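Local coordinates for putative dehydrogenase (Pseudarthrobacter phenanthrenivorans, PDB 6A3F), which catalyses the NAD(+)-dependent oxidation of levoglucosan to 3-dehydrolevoglucosan as a homotetramer of the Gfo/Idh/MocA family, at residues Asp184-Pro189 with Ala284-His289; Ser191-Arg196 with Pro237-Gln242; Asn292-Phe297 with Val307-Arg312. All coordinates share one frame; numbering follows the deposited sequence.

Interaction 1 of 3, residues Asp184-Pro189 with Ala284-His289; sequences DWSADP and ATRNAH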
# COMPACT_ATOMS: atom_id res chain seq x y z
N ASP B 184 17.07 8.47 -6.94
CA ASP B 184 17.23 8.55 -8.41
C ASP B 184 17.58 9.95 -8.87
O ASP B 184 17.55 10.18 -10.10
CB ASP B 184 16.04 8.00 -9.15
CG ASP B 184 14.82 8.86 -9.02
OD1 ASP B 184 14.92 9.93 -8.40
OD2 ASP B 184 13.80 8.38 -9.49
N TRP B 185 17.95 10.86 -7.95
CA TRP B 185 18.07 12.26 -8.40
C TRP B 185 19.24 12.40 -9.40
O TRP B 185 19.21 13.31 -10.19
CB TRP B 185 18.25 13.24 -7.24
CG TRP B 185 19.47 12.98 -6.40
CD1 TRP B 185 19.55 12.20 -5.28
CD2 TRP B 185 20.76 13.57 -6.57
NE1 TRP B 185 20.82 12.20 -4.80
CE2 TRP B 185 21.59 13.01 -5.58
CE3 TRP B 185 21.33 14.42 -7.53
CZ2 TRP B 185 22.93 13.36 -5.45
CZ3 TRP B 185 22.66 14.76 -7.41
CH2 TRP B 185 23.45 14.24 -6.37
N SER B 186 20.24 11.55 -9.31
CA SER B 186 21.40 11.67 -10.27
C SER B 186 21.37 10.55 -11.33
O SER B 186 22.37 10.24 -12.00
CB SER B 186 22.71 11.70 -9.53
OG SER B 186 22.91 10.51 -8.79
N ALA B 187 20.23 9.91 -11.53
CA ALA B 187 20.21 8.71 -12.37
C ALA B 187 20.29 9.08 -13.87
O ALA B 187 20.45 8.20 -14.69
CB ALA B 187 18.96 7.91 -12.12
N ASP B 188 20.12 10.33 -14.21
CA ASP B 188 20.36 10.81 -15.59
C ASP B 188 21.88 11.17 -15.72
O ASP B 188 22.40 12.00 -15.02
CB ASP B 188 19.49 12.02 -15.83
CG ASP B 188 19.55 12.56 -17.28
OD1 ASP B 188 20.46 12.21 -18.05
OD2 ASP B 188 18.66 13.35 -17.62
N PRO B 189 22.58 10.56 -16.68
CA PRO B 189 24.02 10.85 -16.91
C PRO B 189 24.32 12.33 -17.23
O PRO B 189 25.47 12.78 -17.03
CB PRO B 189 24.40 9.95 -18.10
CG PRO B 189 23.32 8.92 -18.17
CD PRO B 189 22.06 9.62 -17.68
N ALA B 284 22.53 1.18 -0.54
CA ALA B 284 22.16 2.57 -0.91
C ALA B 284 22.55 2.81 -2.37
O ALA B 284 23.54 2.25 -2.84
CB ALA B 284 22.75 3.57 0.06
N THR B 285 21.75 3.62 -3.08
CA THR B 285 22.03 3.93 -4.47
C THR B 285 21.44 5.30 -4.82
O THR B 285 20.43 5.75 -4.25
CB THR B 285 21.50 2.83 -5.40
OG1 THR B 285 22.05 3.04 -6.70
CG2 THR B 285 19.98 2.79 -5.47
N ARG B 286 22.07 5.92 -5.82
CA ARG B 286 21.58 7.09 -6.50
C ARG B 286 20.94 6.72 -7.85
O ARG B 286 20.51 7.63 -8.58
CB ARG B 286 22.76 8.04 -6.71
CG ARG B 286 23.32 8.63 -5.44
CD ARG B 286 24.53 9.56 -5.67
NE ARG B 286 24.84 10.27 -4.45
CZ ARG B 286 25.97 10.92 -4.21
NH1 ARG B 286 27.01 10.81 -5.04
NH2 ARG B 286 26.07 11.70 -3.15
N ASN B 287 20.81 5.43 -8.18
CA ASN B 287 20.47 4.99 -9.53
C ASN B 287 19.30 4.01 -9.50
O ASN B 287 19.37 2.95 -10.11
CB ASN B 287 21.68 4.37 -10.24
CG ASN B 287 22.78 5.38 -10.43
OD1 ASN B 287 23.43 5.77 -9.45
ND2 ASN B 287 22.92 5.90 -11.65
N ALA B 288 18.24 4.33 -8.73
CA ALA B 288 17.06 3.52 -8.65
C ALA B 288 15.82 4.31 -9.11
O ALA B 288 15.18 4.96 -8.31
CB ALA B 288 16.91 3.03 -7.23
N HIS B 289 15.54 4.30 -10.40
CA HIS B 289 14.43 5.05 -10.97
C HIS B 289 13.16 4.70 -10.19
O HIS B 289 12.88 3.53 -9.96
CB HIS B 289 14.27 4.70 -12.45
CG HIS B 289 15.28 5.38 -13.32
ND1 HIS B 289 15.30 6.76 -13.47
CD2 HIS B 289 16.26 4.87 -14.12
CE1 HIS B 289 16.28 7.07 -14.32
NE2 HIS B 289 16.88 5.92 -14.75
O HOH W 1 13.27 8.44 -12.73
O HOH W 2 22.69 10.74 -2.60
O HOH W 3 24.36 8.39 -9.91
O HOH W 4 21.30 5.06 -13.86

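Interaction 2 of 3, residues Ser191-Arg196 with Pro237-Gln242; sequences SPLSWR and PERPLQ. With SO4 (sulfate ion), chain E.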
# COMPACT_ATOMS: atom_id res chain seq x y z
N SER B 191 23.00 14.86 -15.55
CA SER B 191 23.06 15.53 -14.30
C SER B 191 24.52 15.85 -14.00
O SER B 191 25.37 14.98 -14.11
CB SER B 191 22.42 14.68 -13.21
OG SER B 191 22.33 15.39 -12.00
N PRO B 192 24.82 17.10 -13.67
CA PRO B 192 26.22 17.53 -13.76
C PRO B 192 27.17 16.99 -12.67
O PRO B 192 26.79 16.54 -11.54
CB PRO B 192 26.14 19.06 -13.67
CG PRO B 192 24.90 19.31 -12.86
CD PRO B 192 23.95 18.22 -13.31
N LEU B 193 28.46 17.09 -12.97
CA LEU B 193 29.51 16.71 -12.04
C LEU B 193 29.62 17.80 -10.98
O LEU B 193 30.08 18.89 -11.27
CB LEU B 193 30.83 16.56 -12.82
CG LEU B 193 31.98 15.87 -12.08
CD1 LEU B 193 31.70 14.38 -11.89
CD2 LEU B 193 33.29 16.03 -12.86
N SER B 194 29.12 17.53 -9.78
CA SER B 194 29.19 18.42 -8.69
C SER B 194 30.13 17.80 -7.66
O SER B 194 30.67 16.68 -7.88
CB SER B 194 27.82 18.67 -8.11
OG SER B 194 27.32 17.49 -7.49
N TRP B 195 30.29 18.51 -6.55
CA TRP B 195 31.17 18.09 -5.49
C TRP B 195 30.77 16.71 -4.94
O TRP B 195 31.64 16.00 -4.43
CB TRP B 195 31.26 19.13 -4.38
CG TRP B 195 30.07 19.24 -3.48
CD1 TRP B 195 29.04 20.12 -3.62
CD2 TRP B 195 29.78 18.47 -2.28
NE1 TRP B 195 28.14 19.97 -2.59
CE2 TRP B 195 28.56 18.96 -1.77
CE3 TRP B 195 30.43 17.43 -1.59
CZ2 TRP B 195 27.97 18.44 -0.60
CZ3 TRP B 195 29.86 16.93 -0.44
CH2 TRP B 195 28.65 17.44 0.06
N ARG B 196 29.47 16.39 -4.97
CA ARG B 196 29.01 15.10 -4.43
C ARG B 196 29.52 13.94 -5.29
O ARG B 196 29.43 12.78 -4.85
CB ARG B 196 27.47 15.03 -4.37
CG ARG B 196 26.82 15.98 -3.38
CD ARG B 196 25.32 15.78 -3.26
NE ARG B 196 24.81 16.54 -2.14
CZ ARG B 196 24.65 17.85 -2.15
NH1 ARG B 196 24.91 18.54 -3.26
NH2 ARG B 196 24.30 18.48 -1.04
N PRO B 237 29.94 6.82 -14.97
CA PRO B 237 31.33 7.04 -14.61
C PRO B 237 31.88 8.39 -15.08
O PRO B 237 32.99 8.72 -14.75
CB PRO B 237 32.06 5.90 -15.33
CG PRO B 237 31.21 5.65 -16.53
CD PRO B 237 29.79 5.79 -16.00
N GLU B 238 31.07 9.13 -15.82
CA GLU B 238 31.46 10.41 -16.37
C GLU B 238 30.25 11.35 -16.34
O GLU B 238 29.17 10.98 -16.74
CB GLU B 238 31.94 10.10 -17.80
CG GLU B 238 32.12 11.24 -18.74
CD GLU B 238 32.85 10.73 -19.97
OE1 GLU B 238 32.18 10.50 -20.98
OE2 GLU B 238 34.06 10.47 -19.85
N ARG B 239 30.47 12.59 -15.98
CA ARG B 239 29.38 13.59 -16.09
C ARG B 239 29.91 14.92 -16.64
O ARG B 239 31.10 15.25 -16.53
CB ARG B 239 28.76 13.87 -14.72
CG ARG B 239 27.96 12.70 -14.15
CD ARG B 239 27.57 12.93 -12.69
NE ARG B 239 26.81 11.79 -12.17
CZ ARG B 239 25.56 11.47 -12.50
NH1 ARG B 239 24.85 12.22 -13.33
NH2 ARG B 239 25.01 10.36 -11.98
N PRO B 240 28.99 15.69 -17.20
CA PRO B 240 29.38 17.00 -17.72
C PRO B 240 29.61 18.02 -16.61
O PRO B 240 28.80 18.13 -15.71
CB PRO B 240 28.16 17.49 -18.54
CG PRO B 240 27.00 16.69 -17.97
CD PRO B 240 27.62 15.36 -17.59
N LEU B 241 30.67 18.82 -16.72
CA LEU B 241 30.78 19.94 -15.84
C LEU B 241 29.70 20.97 -16.23
O LEU B 241 29.26 20.99 -17.37
CB LEU B 241 32.21 20.51 -15.96
CG LEU B 241 33.31 19.67 -15.33
CD1 LEU B 241 34.69 20.03 -15.91
CD2 LEU B 241 33.35 19.82 -13.80
N GLN B 242 29.26 21.78 -15.27
CA GLN B 242 28.41 22.98 -15.53
C GLN B 242 29.32 24.17 -15.88
O GLN B 242 30.06 24.61 -15.00
CB GLN B 242 27.58 23.39 -14.31
CG GLN B 242 26.46 22.41 -14.00
CD GLN B 242 25.63 22.80 -12.79
OE1 GLN B 242 26.09 22.79 -11.65
NE2 GLN B 242 24.38 23.15 -13.05
S SO4 E . 25.06 21.99 -1.79
O1 SO4 E . 24.97 21.23 -0.52
O2 SO4 E . 24.74 21.10 -2.95
O3 SO4 E . 24.11 23.15 -1.74
O4 SO4 E . 26.47 22.46 -1.92
O HOH W 5 29.99 21.07 -12.66

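Interaction 3 of 3, residues Asn292-Phe297 with Val307-Arg312; sequences NNYITF and VFNYER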
# COMPACT_ATOMS: atom_id res chain seq x y z
N ASN B 292 12.75 7.98 -4.56
CA ASN B 292 13.02 9.38 -4.34
C ASN B 292 13.86 9.60 -3.07
O ASN B 292 14.93 10.17 -3.15
CB ASN B 292 11.70 10.15 -4.25
CG ASN B 292 10.75 9.69 -5.32
OD1 ASN B 292 9.80 8.91 -5.05
ND2 ASN B 292 11.00 10.14 -6.52
N ASN B 293 13.31 9.23 -1.89
CA ASN B 293 13.95 9.43 -0.64
C ASN B 293 13.61 8.21 0.22
O ASN B 293 13.06 8.32 1.31
CB ASN B 293 13.58 10.76 0.02
CG ASN B 293 14.65 11.23 0.99
OD1 ASN B 293 15.85 11.22 0.66
ND2 ASN B 293 14.26 11.64 2.19
N TYR B 294 13.84 7.07 -0.39
CA TYR B 294 13.35 5.78 0.07
C TYR B 294 14.32 5.21 1.11
O TYR B 294 15.13 4.32 0.79
CB TYR B 294 13.15 4.86 -1.12
CG TYR B 294 12.40 3.58 -0.89
CD1 TYR B 294 11.05 3.58 -0.55
CD2 TYR B 294 13.03 2.36 -1.05
CE1 TYR B 294 10.36 2.40 -0.36
CE2 TYR B 294 12.35 1.16 -0.89
CZ TYR B 294 11.01 1.18 -0.55
OH TYR B 294 10.40 -0.03 -0.38
N ILE B 295 14.19 5.73 2.32
CA ILE B 295 14.93 5.24 3.48
C ILE B 295 14.08 4.17 4.16
O ILE B 295 12.94 4.46 4.57
CB ILE B 295 15.25 6.34 4.48
CG1 ILE B 295 15.64 7.65 3.79
CG2 ILE B 295 16.30 5.83 5.48
CD1 ILE B 295 15.82 8.80 4.74
N THR B 296 14.58 2.95 4.22
CA THR B 296 13.76 1.84 4.79
C THR B 296 14.57 1.04 5.81
O THR B 296 15.85 1.02 5.77
CB THR B 296 13.28 0.87 3.70
OG1 THR B 296 14.39 0.09 3.24
CG2 THR B 296 12.65 1.64 2.55
N PHE B 297 13.84 0.39 6.71
CA PHE B 297 14.49 -0.72 7.41
C PHE B 297 13.43 -1.76 7.69
O PHE B 297 12.21 -1.44 7.75
CB PHE B 297 15.21 -0.25 8.68
CG PHE B 297 14.36 0.46 9.70
CD1 PHE B 297 13.52 -0.26 10.56
CD2 PHE B 297 14.48 1.84 9.87
CE1 PHE B 297 12.78 0.41 11.52
CE2 PHE B 297 13.76 2.48 10.87
CZ PHE B 297 12.90 1.77 11.68
N VAL B 307 8.91 -2.54 10.25
CA VAL B 307 9.24 -2.08 8.90
C VAL B 307 8.97 -0.58 8.85
O VAL B 307 7.93 -0.11 9.36
CB VAL B 307 8.41 -2.85 7.84
CG1 VAL B 307 8.51 -2.20 6.45
CG2 VAL B 307 8.83 -4.30 7.79
N PHE B 308 9.85 0.17 8.19
CA PHE B 308 9.71 1.61 8.09
C PHE B 308 10.07 2.03 6.67
O PHE B 308 10.94 1.42 6.05
CB PHE B 308 10.65 2.35 9.05
CG PHE B 308 10.72 3.85 8.88
CD1 PHE B 308 9.65 4.66 9.23
CD2 PHE B 308 11.87 4.46 8.41
CE1 PHE B 308 9.70 6.03 9.06
CE2 PHE B 308 11.93 5.84 8.29
CZ PHE B 308 10.86 6.62 8.62
N ASN B 309 9.39 3.07 6.19
CA ASN B 309 9.58 3.69 4.86
C ASN B 309 9.42 5.21 5.01
O ASN B 309 8.31 5.72 5.23
CB ASN B 309 8.62 3.13 3.82
CG ASN B 309 8.53 3.92 2.53
OD1 ASN B 309 9.44 4.70 2.22
ND2 ASN B 309 7.53 3.62 1.69
N TYR B 310 10.53 5.95 4.92
CA TYR B 310 10.53 7.38 5.09
C TYR B 310 9.66 8.09 4.01
O TYR B 310 9.16 9.18 4.26
CB TYR B 310 11.94 7.99 5.08
CG TYR B 310 11.89 9.47 5.37
CD1 TYR B 310 11.89 9.94 6.67
CD2 TYR B 310 11.82 10.39 4.34
CE1 TYR B 310 11.78 11.29 6.95
CE2 TYR B 310 11.63 11.74 4.60
CZ TYR B 310 11.65 12.19 5.90
OH TYR B 310 11.53 13.50 6.16
N GLU B 311 9.47 7.52 2.84
CA GLU B 311 8.55 8.17 1.87
C GLU B 311 7.11 8.23 2.43
O GLU B 311 6.28 9.04 1.93
CB GLU B 311 8.57 7.45 0.53
CG GLU B 311 9.94 7.56 -0.15
CD GLU B 311 10.02 7.16 -1.62
OE1 GLU B 311 9.26 6.27 -2.02
OE2 GLU B 311 10.84 7.80 -2.38
N ARG B 312 6.82 7.35 3.41
CA ARG B 312 5.58 7.35 4.19
C ARG B 312 5.92 7.48 5.69
O ARG B 312 5.57 6.61 6.54
CB ARG B 312 4.82 6.07 3.87
CG ARG B 312 4.19 6.01 2.49
CD ARG B 312 3.61 4.66 2.19
NE ARG B 312 3.03 4.72 0.84
CZ ARG B 312 2.55 3.67 0.20
NH1 ARG B 312 2.80 2.46 0.69
NH2 ARG B 312 1.85 3.80 -0.92

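Interaction 1 of 3, residues Asp184-Pro189 with Ala284-His289
The methyl group of Ala187 sits over one face of the His289 imidazole, CB lying 4.0 Å from the ring centroid in a CH-pi contact and closest to CE1. At the edge of that ring, in its plane, a water lies 2.7 Å from His289 ND1 and also donates to Asp184 OD2, so the carboxylate and the imidazole meet through solvent. A methyl is small enough to let the ring settle on the turn. His289 NE2 faces another chain, where it bonds to Thr302 O of the second subunit.

Trp185 and Arg286 lie alongside each other with their ends on the same side, ring and guanidinium planes 68° apart. Ser186 CB covers one face of the indole, toward its rim. CZ2 of Trp185 reaches over one face of the guanidinium, 3.8 Å from Arg286 NE, while one water at the edge of both groups accepts from Trp185 NE1 and, at 2.9 Å, from Arg286 NE. The arginine is extended from CG to NE, and this carries its tip to Asp209, a levoglucosan-binding residue, with which NH2 forms a salt bridge; Trp185 NE1 makes a weak bond to Gln183, another such residue.

The segment 184-189 opens with a type I beta turn, Asp184 to Ala187, in the loop after strand 174-182, and it packs where strand 279-285 runs out of the large C-terminal sheet. An ST turn marks that exit: Thr285 OG1 accepts from Asn287 N.

No direct hydrogen bond joins the two segments. Asp184 CA instead donates a C-H...O contact to Arg286 O at 3.4 Å, and Ser186 OG lies 3.2 Å from Arg286 CB, beside the arginine chain. A further water links Ser186 OG, at 2.8 Å, with Asn287 OD1, while Asp184 OD2 takes the backbone N-H of Gly290.

Interaction 2 of 3, residues Ser191-Arg196 with Pro237-Gln242
Leu193 CB and Arg239 CB lie 3.9 Å apart where their side chains cross at a slant, and the extended arginine runs on past the carbonyl of Ser191. Its guanidinium presents an edge to that oxygen: Arg239 NH1 donates to Ser191 O at 2.9 Å, tilted 32° from the carbonyl plane. Leu193 N gives Pro240 O a straighter bond, 3.0 Å, and a water accepts from Gln242 N and donates to Leu193 O. Pro192 CB lies 3.4 Å from Gln242 CG, Pro192 CG packs on Gln242 CD, and the leucines Leu193 and Leu241 touch through CD2.

Trp195 and Arg196 bind NADH, Arg196 also levoglucosan; here they share a sulfate ion, probably from the crystallisation liquor. Arg196 runs extended over the Trp195 ring, CG above its centre, and turns at its last torsion (chi4 75°), placing Trp195 CZ2 over a guanidinium face. Arg196 NH1 donates to sulfate O2 at 2.6 Å, Arg196 NH2 to sulfate O1, Trp195 NE1 to sulfate O4.

Arg239 also bonds Ser186 O and Asp188 O, tying strand 238-242 to this loop. The carbonyl dipoles point negative ends at the buried cation and would stabilise its charge without a carboxylate among these partners.

Interaction 3 of 3, residues Asn292-Phe297 with Val307-Arg312
Phe308 CB rests over one face of the Phe297 ring, 3.6 Å from its centroid and only 16° off the normal, in a CH-pi contact. With CG between the backbone N and the carbonyl carbon (chi1 57°), the Phe297 ring turns back over the neighbouring strand; the two rings meet obliquely, planes 32° apart. Alongside, Ile295 CB and Tyr310 CB pack at 3.7 Å. Asn293 ND2 lies 3.5 Å from Tyr310 CD2, amide and ring nearly perpendicular. Thr296 CG2 covers the centre of one Tyr294 face, and Tyr294 CD1 meets Asn309 OD1.

The Glu311 side chain crosses those of Asn292 and Tyr294 at about a right angle. Its OE2 accepts from Asn292 N and Asn293 N, each at 2.9 Å, the latter bond the straighter; two N-H groups on one oxygen would favour its charged form.

Behind stands the backbone: Phe297 and Phe308 form a hydrogen-bonded antiparallel pair, Thr296 and Asn309 a non-hydrogen-bonded one, and Tyr310 N reaches Ile295 O. In an Asx turn Glu311 N donates to Asn309 OD1, from above the amide plane, where strand 304-309 ends, consistent with its setting Glu311 in place. Asn293 OD1 bonds to Tyr181 OH and ND2 to Tyr153 OH, Tyr310 OH to Leu351 O of the third subunit. The strand pairing is that of the beta hairpin 294-301 and 304-309, its end reaching the substrate site through levoglucosan-binding Tyr153.

Overall arrangement
Interactions 1 and 3 reach the same large C-terminal sheet, one where strand 279-285 runs out and the other within the hairpin that follows; their segments adjoin in sequence without further touch. Interaction 2 lies nested in the loop that interaction 1 closes, and the two share Arg239, which bonds to backbone oxygens of both. Interaction 1 is buried and joined through waters and van der Waals contact; interaction 2 is more peripheral, with exposed leucine and glutamine beside a buried arginine; interaction 3, partly buried, combines regular strand pairing, aromatic packing and a carboxylate. Interactions 2 and 3 stand about 11 Å apart at their nearest atoms.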